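Local coordinates for protein alpha-rhamnosidase (Dictyoglomus thermophilum, PDB 6I60) that probably hydrolyses terminal non-reducing alpha-L-rhamnose residues from alpha-L-rhamnosides, which would release rhamnose from natural glycosides, at residues Glu872-Lys877 and Ser883-Val888; Ala517-Asp522 and Trp829-Ile834; Ile913-Glu916 and Asp920-Glu923; Ser96-Lys101 and Thr866-Val871. One frame throughout, in Å; residues are numbered along the deposited sequence.

Contact 1: Glu872-Lys877 and Ser883-Val888; sequences EINWQK and SMRISV
Glu872 and Arg885 both send CG to the far side from their own backbone N (chi1 -164° and -175°), while Asn874 swings CG back beside its N (chi1 -50°), and the three polar ends gather on one face of an antiparallel beta hairpin. Its strands, 869-877 and 882-888, are neighbours in the largely antiparallel beta-sandwich domain near the C-terminus. Asn874 grips Arg885 O twice: its backbone N donates at 2.8 Å from one face of the carbonyl and its ND2 at 3.0 Å from the other, well above the carbonyl plane. The same ND2 donates to Glu872 OE2 at 3.1 Å, reaching the anti side of the carboxylate. Arg885 NH1 meets that oxygen from the guanidinium edge in a rather long salt bridge, 3.4 Å, and the positive charge would probably favour an ionised Glu872. Arg885 N returns a 2.8 Å bond to Asn874 O, completing the hydrogen-bonded pair. The other face is apolar: Ile873, Trp875, Met884 and Ile886 turn inward, two of them onto Phe849. Trp875 turns its indole away from the partner strand to bond Ile834 O through NE1, leaving its CB 4.3 Å from Met884 CG.

Contact 2: Ala517-Asp522 and Trp829-Ile834; sequences AIFNFD and WFYRVI
Tyr831 OH donates to Asn520 OD1 and lies near Gly466 O, a weak second partner, where helices 514-520 and 826-835 of the (alpha/alpha)6-barrel meet. The modelled separation of Tyr831 OH and Asn520 OD1, 2.5 Å, is too short to be taken literally, so the length of this hydrogen bond is doubtful. The carboxamide reaches the phenol at the edge of the ring, near its plane, and stands 73° to it; its ND2 is taken by Asp827, so both ends of the buried amide have partners. Beside this polar pair, Phe519 and Tyr831 slide past each other in opposite directions. Their planes are 30° apart and the centroids 5.0 Å, too far offset for real stacking. Instead each ring rests on the other's methylene: Phe519 CB lies 4.1 Å from the Tyr831 centroid, and Tyr831 CB 3.9 Å from that of Phe519, a reciprocal CH-pi contact. Leu864 of strand 859-866 touches both side chains, tying the barrel to the adjoining beta-sandwich. Arg832 crosses the far end of Phe519 at about a right angle, its NH2 paired with Asp769 and its CG 3.5 Å from Phe519 CZ.

Contact 3: Ile913-Glu916 and Asp920-Glu923; sequences IIYE and DLEE
The Tyr915 ring meets Leu921 N and Glu923 OE1 at its edge, near its plane, and also meets the ring of Phe905, whose plane is nearly parallel to its own. Asp920 CB approaches the same ring obliquely, 3.7 Å from Tyr915 CD2, with the carboxylate turned steeply to it. The two segments form a tight surface loop of the beta-sandwich domain, crossing from the edge strand 912-913 of one sheet to the edge strand 922-923 of the other. Tyr915 bridges it. With CG trans to the backbone N (chi1 -172°), the ring reaches obliquely across the second segment until OH donates to Glu923 OE1 at 2.8 Å. It meets that oxygen on the syn side, 23° out of the carboxylate plane, and the flat groups are 58° apart. Glu923 OE2 is held in a salt bridge by Lys900, which probably keeps the carboxylate ionised and a good acceptor. Closer to the turn, Asp920 OD1 takes a hydrogen bond from Lys917 N and a weaker one from Glu916 N, so one carboxylate oxygen ties together successive backbone amides. On the apolar side Leu921 CD1 touches two residues of the first segment, 4.1 Å from Tyr915 CB and 3.9 Å from Ile914 CD1.

Contact 4: Ser96-Lys101 and Thr866-Val871; sequences SEQVIK and TIKGEV
The seam between the N-terminal immunoglobulin-like domain and the C-terminal beta-sandwich domain is bridged here by Gln98 and Lys868, two side chains that cross obliquely with their polar ends together. Lys868 NZ donates to Gln98 OE1, although the modelled separation of 2.3 Å is too short for its exact length to be believed. The Gln98 chain is extended beyond CG and reaches toward Lys868, which itself runs out nearly straight and folds only at its last torsion (chi4 -49°), bending the ammonium round to the amide oxygen, close to the amide plane. Asn891 ND2 donates to the same oxygen, and Gln98 NE2 is bound to Trp55 O, so both ends of the buried carboxamide have partners, which probably fixes its orientation. Apolar contact is slight: Val99 CG2 touches Ile867 CG1 at 4.2 Å. Ile867 and Lys868 are the two corner residues of the tight beta hairpin between strands 859-866 and 869-877, with the backbone angles of a type I turn. Thr866, at its first position, is bonded twice within the turn through its hydroxyl. Its OG1 accepts from Lys868 N at 3.2 Å, making an ST turn, and passes its own proton on to Gly869 O, also 3.2 Å away and approached from above the carbonyl plane. Gly869 has positive phi (130°), a conformation in which a beta carbon would strike the preceding carbonyl oxygen. Gly869 O is gripped a second time by Thr866 N, at 2.7 Å, which closes the base of the turn.

Contacts 2 and 4 are buried, contact 1 is partly buried, apolar on one face and polar on the other, and contact 3 lies on the surface, far from the chain's centre. Strand 869-877 is shared: it leaves the turn of contact 4 and goes on to form one half of the hairpin in contact 1. Contact 2 meets contact 1 through one bond from the sheet to the end of helix 826-835. Contact 3 touches none of the others, its centre about 18 Å from that of contact 1. Chemistry follows place: aromatic packing with an amide-phenol bond in the barrel, a neutral amide facing a lysine at the domain seam, and carboxylates with cationic partners where contacts 1 and 3 approach solvent.

Contact 1: Glu872-Lys877 and Ser883-Val888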
loop_
_atom_site.group_PDB
_atom_site.type_symbol
_atom_site.label_atom_id
_atom_site.label_comp_id
_atom_site.label_asym_id
_atom_site.label_seq_id
_atom_site.Cartn_x
_atom_site.Cartn_y
_atom_site.Cartn_z
ATOM N N GLU A 872 15.138 -9.008 13.596
ATOM C CA GLU A 872 15.556 -7.882 14.420
ATOM C C GLU A 872 17.057 -7.663 14.292
ATOM O O GLU A 872 17.831 -8.612 14.151
ATOM C CB GLU A 872 15.186 -8.104 15.894
ATOM C CG GLU A 872 15.231 -6.847 16.746
ATOM C CD GLU A 872 14.668 -7.067 18.134
ATOM O OE1 GLU A 872 13.430 -6.996 18.292
ATOM O OE2 GLU A 872 15.463 -7.312 19.067
ATOM N N ILE A 873 17.457 -6.393 14.346
ATOM C CA ILE A 873 18.864 -6.005 14.381
ATOM C C ILE A 873 19.017 -4.850 15.363
ATOM O O ILE A 873 18.206 -3.920 15.370
ATOM C CB ILE A 873 19.395 -5.615 12.986
ATOM C CG1 ILE A 873 20.880 -5.251 13.062
ATOM C CG2 ILE A 873 18.584 -4.470 12.386
ATOM C CD1 ILE A 873 21.688 -5.722 11.873
ATOM N N ASN A 874 20.040 -4.928 16.210
ATOM C CA ASN A 874 20.364 -3.877 17.164
ATOM C C ASN A 874 21.873 -3.724 17.211
ATOM O O ASN A 874 22.597 -4.723 17.202
ATOM C CB ASN A 874 19.846 -4.191 18.576
ATOM C CG ASN A 874 18.389 -4.606 18.593
ATOM O OD1 ASN A 874 17.509 -3.796 18.873
ATOM N ND2 ASN A 874 18.130 -5.878 18.314
ATOM N N TRP A 875 22.348 -2.482 17.263
ATOM C CA TRP A 875 23.778 -2.247 17.403
ATOM C C TRP A 875 24.020 -0.970 18.191
ATOM O O TRP A 875 23.266 0.001 18.070
ATOM C CB TRP A 875 24.482 -2.179 16.039
ATOM C CG TRP A 875 24.035 -1.066 15.136
ATOM C CD1 TRP A 875 23.119 -1.147 14.128
ATOM C CD2 TRP A 875 24.507 0.289 15.138
ATOM N NE1 TRP A 875 22.982 0.072 13.512
ATOM C CE2 TRP A 875 23.823 0.970 14.113
ATOM C CE3 TRP A 875 25.436 0.991 15.913
ATOM C CZ2 TRP A 875 24.038 2.321 13.841
ATOM C CZ3 TRP A 875 25.647 2.331 15.644
ATOM C CH2 TRP A 875 24.952 2.982 14.615
ATOM N N GLN A 876 25.074 -0.988 19.007
ATOM C CA GLN A 876 25.517 0.161 19.783
ATOM C C GLN A 876 26.996 0.387 19.517
ATOM O O GLN A 876 27.766 -0.571 19.397
ATOM C CB GLN A 876 25.291 -0.047 21.284
ATOM C CG GLN A 876 23.942 0.421 21.792
ATOM C CD GLN A 876 23.648 -0.086 23.190
ATOM O OE1 GLN A 876 22.652 -0.777 23.419
ATOM N NE2 GLN A 876 24.518 0.251 24.138
ATOM N N LYS A 877 27.394 1.655 19.430
ATOM C CA LYS A 877 28.772 2.027 19.130
ATOM C C LYS A 877 29.290 2.940 20.233
ATOM O O LYS A 877 28.808 4.067 20.391
ATOM C CB LYS A 877 28.875 2.708 17.765
ATOM C CG LYS A 877 30.305 2.953 17.300
ATOM C CD LYS A 877 30.347 3.945 16.146
ATOM C CE LYS A 877 31.775 4.334 15.793
ATOM N NZ LYS A 877 32.380 5.234 16.816
ATOM N N SER A 883 28.464 -3.234 20.013
ATOM C CA SER A 883 27.510 -4.291 20.308
ATOM C C SER A 883 26.637 -4.584 19.091
ATOM O O SER A 883 26.467 -3.749 18.201
ATOM C CB SER A 883 26.631 -3.909 21.501
ATOM O OG SER A 883 27.400 -3.765 22.682
ATOM N N MET A 884 26.082 -5.793 19.066
ATOM C CA MET A 884 25.175 -6.189 17.996
ATOM C C MET A 884 24.322 -7.355 18.469
ATOM O O MET A 884 24.859 -8.372 18.918
ATOM C CB MET A 884 25.945 -6.568 16.728
ATOM C CG MET A 884 25.145 -6.388 15.453
ATOM S SD MET A 884 26.072 -6.852 13.981
ATOM C CE MET A 884 27.728 -6.382 14.463
ATOM N N ARG A 885 23.002 -7.206 18.367
ATOM C CA ARG A 885 22.060 -8.256 18.738
ATOM C C ARG A 885 21.102 -8.483 17.581
ATOM O O ARG A 885 20.399 -7.557 17.165
ATOM C CB ARG A 885 21.287 -7.893 20.008
ATOM C CG ARG A 885 20.372 -9.001 20.499
ATOM C CD ARG A 885 19.377 -8.491 21.526
ATOM N NE ARG A 885 18.776 -9.580 22.290
ATOM C CZ ARG A 885 17.597 -10.128 22.013
ATOM N NH1 ARG A 885 16.885 -9.688 20.985
ATOM N NH2 ARG A 885 17.132 -11.115 22.766
ATOM N N ILE A 886 21.070 -9.712 17.067
ATOM C CA ILE A 886 20.222 -10.055 15.934
ATOM C C ILE A 886 19.253 -11.152 16.350
ATOM O O ILE A 886 19.448 -11.851 17.349
ATOM C CB ILE A 886 21.039 -10.496 14.702
ATOM C CG1 ILE A 886 21.713 -11.844 14.964
ATOM C CG2 ILE A 886 22.068 -9.437 14.336
ATOM C CD1 ILE A 886 22.126 -12.575 13.703
ATOM N N SER A 887 18.188 -11.293 15.563
ATOM C CA SER A 887 17.188 -12.330 15.778
ATOM C C SER A 887 16.796 -12.908 14.428
ATOM O O SER A 887 16.374 -12.170 13.534
ATOM C CB SER A 887 15.963 -11.775 16.508
ATOM O OG SER A 887 16.206 -11.690 17.902
ATOM N N VAL A 888 16.945 -14.222 14.282
ATOM C CA VAL A 888 16.629 -14.928 13.049
ATOM C C VAL A 888 15.503 -15.916 13.356
ATOM O O VAL A 888 15.645 -16.720 14.275
ATOM C CB VAL A 888 17.840 -15.669 12.462
ATOM C CG1 VAL A 888 17.523 -16.195 11.069
ATOM C CG2 VAL A 888 19.057 -14.754 12.436
#

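Contact 2: Ala517-Asp522 and Trp829-Ile834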
loop_
_atom_site.group_PDB
_atom_site.type_symbol
_atom_site.label_atom_id
_atom_site.label_comp_id
_atom_site.label_asym_id
_atom_site.label_seq_id
_atom_site.Cartn_x
_atom_site.Cartn_y
_atom_site.Cartn_z
ATOM N N ALA A 517 7.254 0.982 1.662
ATOM C CA ALA A 517 5.984 0.530 2.221
ATOM C C ALA A 517 6.062 -0.922 2.673
ATOM O O ALA A 517 5.467 -1.300 3.691
ATOM C CB ALA A 517 4.868 0.715 1.194
ATOM N N ILE A 518 6.793 -1.752 1.929
ATOM C CA ILE A 518 6.948 -3.152 2.312
ATOM C C ILE A 518 7.692 -3.259 3.637
ATOM O O ILE A 518 7.326 -4.057 4.509
ATOM C CB ILE A 518 7.653 -3.932 1.187
ATOM C CG1 ILE A 518 6.682 -4.191 0.036
ATOM C CG2 ILE A 518 8.218 -5.242 1.707
ATOM C CD1 ILE A 518 7.344 -4.758 -1.200
ATOM N N PHE A 519 8.736 -2.445 3.818
ATOM C CA PHE A 519 9.490 -2.473 5.068
ATOM C C PHE A 519 8.651 -2.003 6.248
ATOM O O PHE A 519 8.831 -2.495 7.368
ATOM C CB PHE A 519 10.746 -1.611 4.948
ATOM C CG PHE A 519 11.992 -2.395 4.659
ATOM C CD1 PHE A 519 12.512 -2.445 3.376
ATOM C CD2 PHE A 519 12.640 -3.087 5.669
ATOM C CE1 PHE A 519 13.656 -3.170 3.105
ATOM C CE2 PHE A 519 13.785 -3.814 5.405
ATOM C CZ PHE A 519 14.294 -3.856 4.122
ATOM N N ASN A 520 7.732 -1.067 6.021
ATOM C CA ASN A 520 6.959 -0.481 7.108
ATOM C C ASN A 520 5.617 -1.163 7.332
ATOM O O ASN A 520 5.153 -1.229 8.477
ATOM C CB ASN A 520 6.726 1.009 6.843
ATOM C CG ASN A 520 7.915 1.860 7.231
ATOM O OD1 ASN A 520 8.486 1.694 8.309
ATOM N ND2 ASN A 520 8.296 2.779 6.351
ATOM N N PHE A 521 4.981 -1.669 6.277
ATOM C CA PHE A 521 3.626 -2.189 6.378
ATOM C C PHE A 521 3.512 -3.506 5.624
ATOM O O PHE A 521 4.307 -3.807 4.730
ATOM C CB PHE A 521 2.599 -1.182 5.840
ATOM C CG PHE A 521 2.888 0.243 6.228
ATOM C CD1 PHE A 521 2.680 0.680 7.526
ATOM C CD2 PHE A 521 3.375 1.144 5.296
ATOM C CE1 PHE A 521 2.948 1.986 7.885
ATOM C CE2 PHE A 521 3.644 2.452 5.651
ATOM C CZ PHE A 521 3.430 2.872 6.947
ATOM N N ASP A 522 2.512 -4.296 6.011
ATOM C CA ASP A 522 2.165 -5.526 5.305
ATOM C C ASP A 522 1.445 -5.150 4.015
ATOM O O ASP A 522 0.300 -4.685 4.049
ATOM C CB ASP A 522 1.296 -6.417 6.188
ATOM C CG ASP A 522 1.027 -7.776 5.568
ATOM O OD1 ASP A 522 0.668 -8.713 6.314
ATOM O OD2 ASP A 522 1.173 -7.909 4.335
ATOM N N TRP A 829 16.402 3.044 2.865
ATOM C CA TRP A 829 17.823 3.133 3.179
ATOM C C TRP A 829 18.068 3.085 4.681
ATOM O O TRP A 829 19.098 2.563 5.123
ATOM C CB TRP A 829 18.409 4.410 2.577
ATOM C CG TRP A 829 19.897 4.513 2.695
ATOM C CD1 TRP A 829 20.824 3.760 2.039
ATOM C CD2 TRP A 829 20.630 5.426 3.519
ATOM N NE1 TRP A 829 22.091 4.145 2.405
ATOM C CE2 TRP A 829 21.999 5.167 3.312
ATOM C CE3 TRP A 829 20.261 6.437 4.413
ATOM C CZ2 TRP A 829 23.001 5.882 3.965
ATOM C CZ3 TRP A 829 21.259 7.147 5.059
ATOM C CH2 TRP A 829 22.612 6.866 4.833
ATOM N N PHE A 830 17.137 3.615 5.479
ATOM C CA PHE A 830 17.297 3.575 6.930
ATOM C C PHE A 830 17.261 2.144 7.451
ATOM O O PHE A 830 17.986 1.801 8.392
ATOM C CB PHE A 830 16.208 4.411 7.604
ATOM C CG PHE A 830 16.237 5.864 7.231
ATOM C CD1 PHE A 830 17.423 6.479 6.864
ATOM C CD2 PHE A 830 15.075 6.619 7.254
ATOM C CE1 PHE A 830 17.449 7.819 6.526
ATOM C CE2 PHE A 830 15.093 7.957 6.916
ATOM C CZ PHE A 830 16.283 8.559 6.551
ATOM N N TYR A 831 16.423 1.295 6.852
ATOM C CA TYR A 831 16.305 -0.087 7.301
ATOM C C TYR A 831 17.501 -0.925 6.861
ATOM O O TYR A 831 18.092 -1.649 7.669
ATOM C CB TYR A 831 15.010 -0.702 6.767
ATOM C CG TYR A 831 13.761 -0.328 7.533
ATOM C CD1 TYR A 831 13.035 0.806 7.200
ATOM C CD2 TYR A 831 13.299 -1.119 8.576
ATOM C CE1 TYR A 831 11.887 1.148 7.891
ATOM C CE2 TYR A 831 12.152 -0.785 9.273
ATOM C CZ TYR A 831 11.451 0.349 8.925
ATOM O OH TYR A 831 10.311 0.687 9.613
ATOM N N ARG A 832 17.872 -0.830 5.580
ATOM C CA ARG A 832 18.841 -1.755 5.004
ATOM C C ARG A 832 20.286 -1.361 5.294
ATOM O O ARG A 832 21.161 -2.234 5.323
ATOM C CB ARG A 832 18.633 -1.855 3.490
ATOM C CG ARG A 832 17.210 -2.188 3.067
ATOM C CD ARG A 832 17.072 -2.258 1.548
ATOM N NE ARG A 832 18.117 -1.504 0.859
ATOM C CZ ARG A 832 19.032 -2.048 0.062
ATOM N NH1 ARG A 832 19.037 -3.358 -0.155
ATOM N NH2 ARG A 832 19.947 -1.282 -0.519
ATOM N N VAL A 833 20.567 -0.076 5.500
ATOM C CA VAL A 833 21.936 0.415 5.654
ATOM C C VAL A 833 22.192 0.926 7.072
ATOM O O VAL A 833 23.067 0.415 7.773
ATOM C CB VAL A 833 22.261 1.495 4.598
ATOM C CG1 VAL A 833 23.580 2.180 4.921
ATOM C CG2 VAL A 833 22.308 0.870 3.216
ATOM N N ILE A 834 21.440 1.939 7.508
ATOM C CA ILE A 834 21.665 2.522 8.831
ATOM C C ILE A 834 21.435 1.476 9.914
ATOM O O ILE A 834 22.316 1.197 10.734
ATOM C CB ILE A 834 20.772 3.757 9.038
ATOM C CG1 ILE A 834 21.265 4.916 8.169
ATOM C CG2 ILE A 834 20.743 4.161 10.508
ATOM C CD1 ILE A 834 20.602 6.235 8.477
#

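Contact 3: Ile913-Glu916 and Asp920-Glu923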
loop_
_atom_site.group_PDB
_atom_site.type_symbol
_atom_site.label_atom_id
_atom_site.label_comp_id
_atom_site.label_asym_id
_atom_site.label_seq_id
_atom_site.Cartn_x
_atom_site.Cartn_y
_atom_site.Cartn_z
ATOM N N ILE A 913 34.531 -16.179 23.130
ATOM C CA ILE A 913 35.419 -15.489 22.204
ATOM C C ILE A 913 35.556 -16.333 20.944
ATOM O O ILE A 913 35.789 -17.545 21.017
ATOM C CB ILE A 913 36.788 -15.227 22.853
ATOM C CG1 ILE A 913 36.615 -14.720 24.290
ATOM C CG2 ILE A 913 37.591 -14.244 22.025
ATOM C CD1 ILE A 913 36.754 -15.798 25.355
ATOM N N ILE A 914 35.412 -15.697 19.781
ATOM C CA ILE A 914 35.329 -16.442 18.529
ATOM C C ILE A 914 36.297 -15.892 17.489
ATOM O O ILE A 914 36.246 -16.286 16.318
ATOM C CB ILE A 914 33.888 -16.431 17.988
ATOM C CG1 ILE A 914 33.351 -15.000 17.951
ATOM C CG2 ILE A 914 32.991 -17.315 18.840
ATOM C CD1 ILE A 914 32.033 -14.858 17.227
ATOM N N TYR A 915 37.190 -14.988 17.898
ATOM C CA TYR A 915 38.138 -14.398 16.948
ATOM C C TYR A 915 39.320 -13.814 17.731
ATOM O O TYR A 915 39.305 -12.641 18.105
ATOM C CB TYR A 915 37.477 -13.344 16.085
ATOM C CG TYR A 915 38.351 -12.828 14.967
ATOM C CD1 TYR A 915 39.153 -11.708 15.148
ATOM C CD2 TYR A 915 38.370 -13.453 13.728
ATOM C CE1 TYR A 915 39.953 -11.231 14.129
ATOM C CE2 TYR A 915 39.167 -12.981 12.701
ATOM C CZ TYR A 915 39.954 -11.869 12.909
ATOM O OH TYR A 915 40.750 -11.390 11.895
ATOM N N GLU A 916 40.342 -14.638 17.947
ATOM C CA GLU A 916 41.569 -14.147 18.564
ATOM C C GLU A 916 42.561 -13.629 17.530
ATOM O O GLU A 916 43.166 -12.569 17.729
ATOM C CB GLU A 916 42.219 -15.250 19.405
ATOM C CG GLU A 916 43.271 -14.747 20.379
ATOM C CD GLU A 916 42.696 -14.432 21.746
ATOM O OE1 GLU A 916 41.719 -15.099 22.149
ATOM O OE2 GLU A 916 43.219 -13.516 22.418
ATOM N N ASP A 920 40.185 -17.030 12.309
ATOM C CA ASP A 920 39.159 -17.645 13.146
ATOM C C ASP A 920 37.785 -17.580 12.490
ATOM O O ASP A 920 36.965 -18.485 12.681
ATOM C CB ASP A 920 39.122 -16.968 14.515
ATOM C CG ASP A 920 40.209 -17.473 15.444
ATOM O OD1 ASP A 920 41.083 -16.668 15.827
ATOM O OD2 ASP A 920 40.187 -18.674 15.791
ATOM N N LEU A 921 37.516 -16.526 11.723
ATOM C CA LEU A 921 36.263 -16.381 10.997
ATOM C C LEU A 921 36.557 -15.772 9.631
ATOM O O LEU A 921 37.671 -15.316 9.357
ATOM C CB LEU A 921 35.259 -15.516 11.770
ATOM C CG LEU A 921 34.673 -16.106 13.054
ATOM C CD1 LEU A 921 34.294 -15.002 14.029
ATOM C CD2 LEU A 921 33.472 -16.978 12.736
ATOM N N GLU A 922 35.543 -15.771 8.769
ATOM C CA GLU A 922 35.685 -15.164 7.454
ATOM C C GLU A 922 35.785 -13.646 7.568
ATOM O O GLU A 922 35.240 -13.032 8.489
ATOM C CB GLU A 922 34.503 -15.535 6.561
ATOM C CG GLU A 922 34.315 -17.028 6.350
ATOM C CD GLU A 922 33.027 -17.351 5.618
ATOM O OE1 GLU A 922 32.210 -18.126 6.160
ATOM O OE2 GLU A 922 32.829 -16.826 4.501
ATOM N N GLU A 923 36.491 -13.041 6.615
ATOM C CA GLU A 923 36.620 -11.590 6.566
ATOM C C GLU A 923 37.032 -11.183 5.160
ATOM O O GLU A 923 37.619 -11.969 4.413
ATOM C CB GLU A 923 37.629 -11.076 7.601
ATOM C CG GLU A 923 39.054 -11.556 7.388
ATOM C CD GLU A 923 39.912 -11.377 8.625
ATOM O OE1 GLU A 923 40.190 -12.385 9.309
ATOM O OE2 GLU A 923 40.307 -10.227 8.914
#

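Contact 4: Ser96-Lys101 and Thr866-Val871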
loop_
_atom_site.group_PDB
_atom_site.type_symbol
_atom_site.label_atom_id
_atom_site.label_comp_id
_atom_site.label_asym_id
_atom_site.label_seq_id
_atom_site.Cartn_x
_atom_site.Cartn_y
_atom_site.Cartn_z
ATOM N N SER A 96 10.921 -26.962 1.733
ATOM C CA SER A 96 11.161 -25.983 2.782
ATOM C C SER A 96 10.256 -24.763 2.669
ATOM O O SER A 96 10.313 -23.885 3.536
ATOM C CB SER A 96 12.627 -25.541 2.765
ATOM O OG SER A 96 12.912 -24.761 1.615
ATOM N N GLU A 97 9.424 -24.690 1.633
ATOM C CA GLU A 97 8.580 -23.521 1.427
ATOM C C GLU A 97 7.419 -23.508 2.415
ATOM O O GLU A 97 6.872 -24.555 2.774
ATOM C CB GLU A 97 8.052 -23.499 -0.006
ATOM C CG GLU A 97 9.068 -23.025 -1.033
ATOM C CD GLU A 97 9.648 -21.660 -0.699
ATOM O OE1 GLU A 97 10.864 -21.460 -0.910
ATOM O OE2 GLU A 97 8.889 -20.786 -0.225
ATOM N N GLN A 98 7.046 -22.304 2.860
ATOM C CA GLN A 98 5.896 -22.113 3.739
ATOM C C GLN A 98 4.836 -21.221 3.101
ATOM O O GLN A 98 3.963 -20.698 3.801
ATOM C CB GLN A 98 6.333 -21.536 5.089
ATOM C CG GLN A 98 7.078 -20.217 5.001
ATOM C CD GLN A 98 8.003 -19.999 6.184
ATOM O OE1 GLN A 98 9.214 -19.857 6.020
ATOM N NE2 GLN A 98 7.434 -19.976 7.384
ATOM N N VAL A 99 4.902 -21.035 1.784
ATOM C CA VAL A 99 3.897 -20.303 1.020
ATOM C C VAL A 99 3.502 -21.198 -0.148
ATOM O O VAL A 99 4.277 -21.365 -1.098
ATOM C CB VAL A 99 4.411 -18.943 0.526
ATOM C CG1 VAL A 99 3.406 -18.306 -0.416
ATOM C CG2 VAL A 99 4.693 -18.022 1.701
ATOM N N ILE A 100 2.307 -21.781 -0.076
ATOM C CA ILE A 100 1.886 -22.812 -1.016
ATOM C C ILE A 100 0.655 -22.344 -1.779
ATOM O O ILE A 100 -0.169 -21.577 -1.269
ATOM C CB ILE A 100 1.599 -24.153 -0.303
ATOM C CG1 ILE A 100 2.577 -24.370 0.852
ATOM C CG2 ILE A 100 1.680 -25.310 -1.287
ATOM C CD1 ILE A 100 4.015 -24.551 0.415
ATOM N N LYS A 101 0.538 -22.819 -3.016
ATOM C CA LYS A 101 -0.653 -22.607 -3.824
ATOM C C LYS A 101 -1.588 -23.801 -3.672
ATOM O O LYS A 101 -1.148 -24.955 -3.675
ATOM C CB LYS A 101 -0.279 -22.406 -5.294
ATOM C CG LYS A 101 -1.458 -22.409 -6.259
ATOM C CD LYS A 101 -1.028 -22.852 -7.652
ATOM C CE LYS A 101 -2.019 -22.399 -8.714
ATOM N NZ LYS A 101 -1.441 -22.456 -10.089
ATOM N N THR A 866 8.299 -10.411 9.157
ATOM C CA THR A 866 8.306 -10.834 7.765
ATOM C C THR A 866 7.399 -12.049 7.576
ATOM O O THR A 866 6.629 -12.427 8.462
ATOM C CB THR A 866 9.732 -11.133 7.316
ATOM O OG1 THR A 866 10.167 -12.364 7.909
ATOM C CG2 THR A 866 10.670 -10.008 7.735
ATOM N N ILE A 867 7.489 -12.675 6.398
ATOM C CA ILE A 867 6.697 -13.865 6.114
ATOM C C ILE A 867 7.212 -15.076 6.880
ATOM O O ILE A 867 6.483 -16.063 7.040
ATOM C CB ILE A 867 6.672 -14.129 4.595
ATOM C CG1 ILE A 867 5.298 -14.644 4.162
ATOM C CG2 ILE A 867 7.780 -15.097 4.184
ATOM C CD1 ILE A 867 4.186 -13.634 4.353
ATOM N N LYS A 868 8.450 -15.025 7.369
ATOM C CA LYS A 868 9.032 -16.119 8.131
ATOM C C LYS A 868 9.001 -15.881 9.634
ATOM O O LYS A 868 9.372 -16.782 10.394
ATOM C CB LYS A 868 10.480 -16.364 7.685
ATOM C CG LYS A 868 10.620 -16.810 6.236
ATOM C CD LYS A 868 11.996 -17.398 5.973
ATOM C CE LYS A 868 12.032 -18.183 4.667
ATOM N NZ LYS A 868 10.900 -19.139 4.556
ATOM N N GLY A 869 8.572 -14.702 10.079
ATOM C CA GLY A 869 8.544 -14.394 11.494
ATOM C C GLY A 869 9.200 -13.070 11.830
ATOM O O GLY A 869 9.217 -12.150 11.006
ATOM N N GLU A 870 9.753 -12.963 13.035
ATOM C CA GLU A 870 10.352 -11.723 13.506
ATOM C C GLU A 870 11.823 -11.657 13.111
ATOM O O GLU A 870 12.578 -12.609 13.338
ATOM C CB GLU A 870 10.208 -11.603 15.023
ATOM C CG GLU A 870 9.014 -10.782 15.471
ATOM C CD GLU A 870 9.253 -10.095 16.799
ATOM O OE1 GLU A 870 8.264 -9.732 17.471
ATOM O OE2 GLU A 870 10.432 -9.918 17.172
ATOM N N VAL A 871 12.221 -10.531 12.523
ATOM C CA VAL A 871 13.608 -10.249 12.171
ATOM C C VAL A 871 14.015 -8.965 12.880
ATOM O O VAL A 871 13.319 -7.948 12.777
ATOM C CB VAL A 871 13.796 -10.118 10.648
ATOM C CG1 VAL A 871 15.248 -9.808 10.315
ATOM C CG2 VAL A 871 13.338 -11.386 9.940
#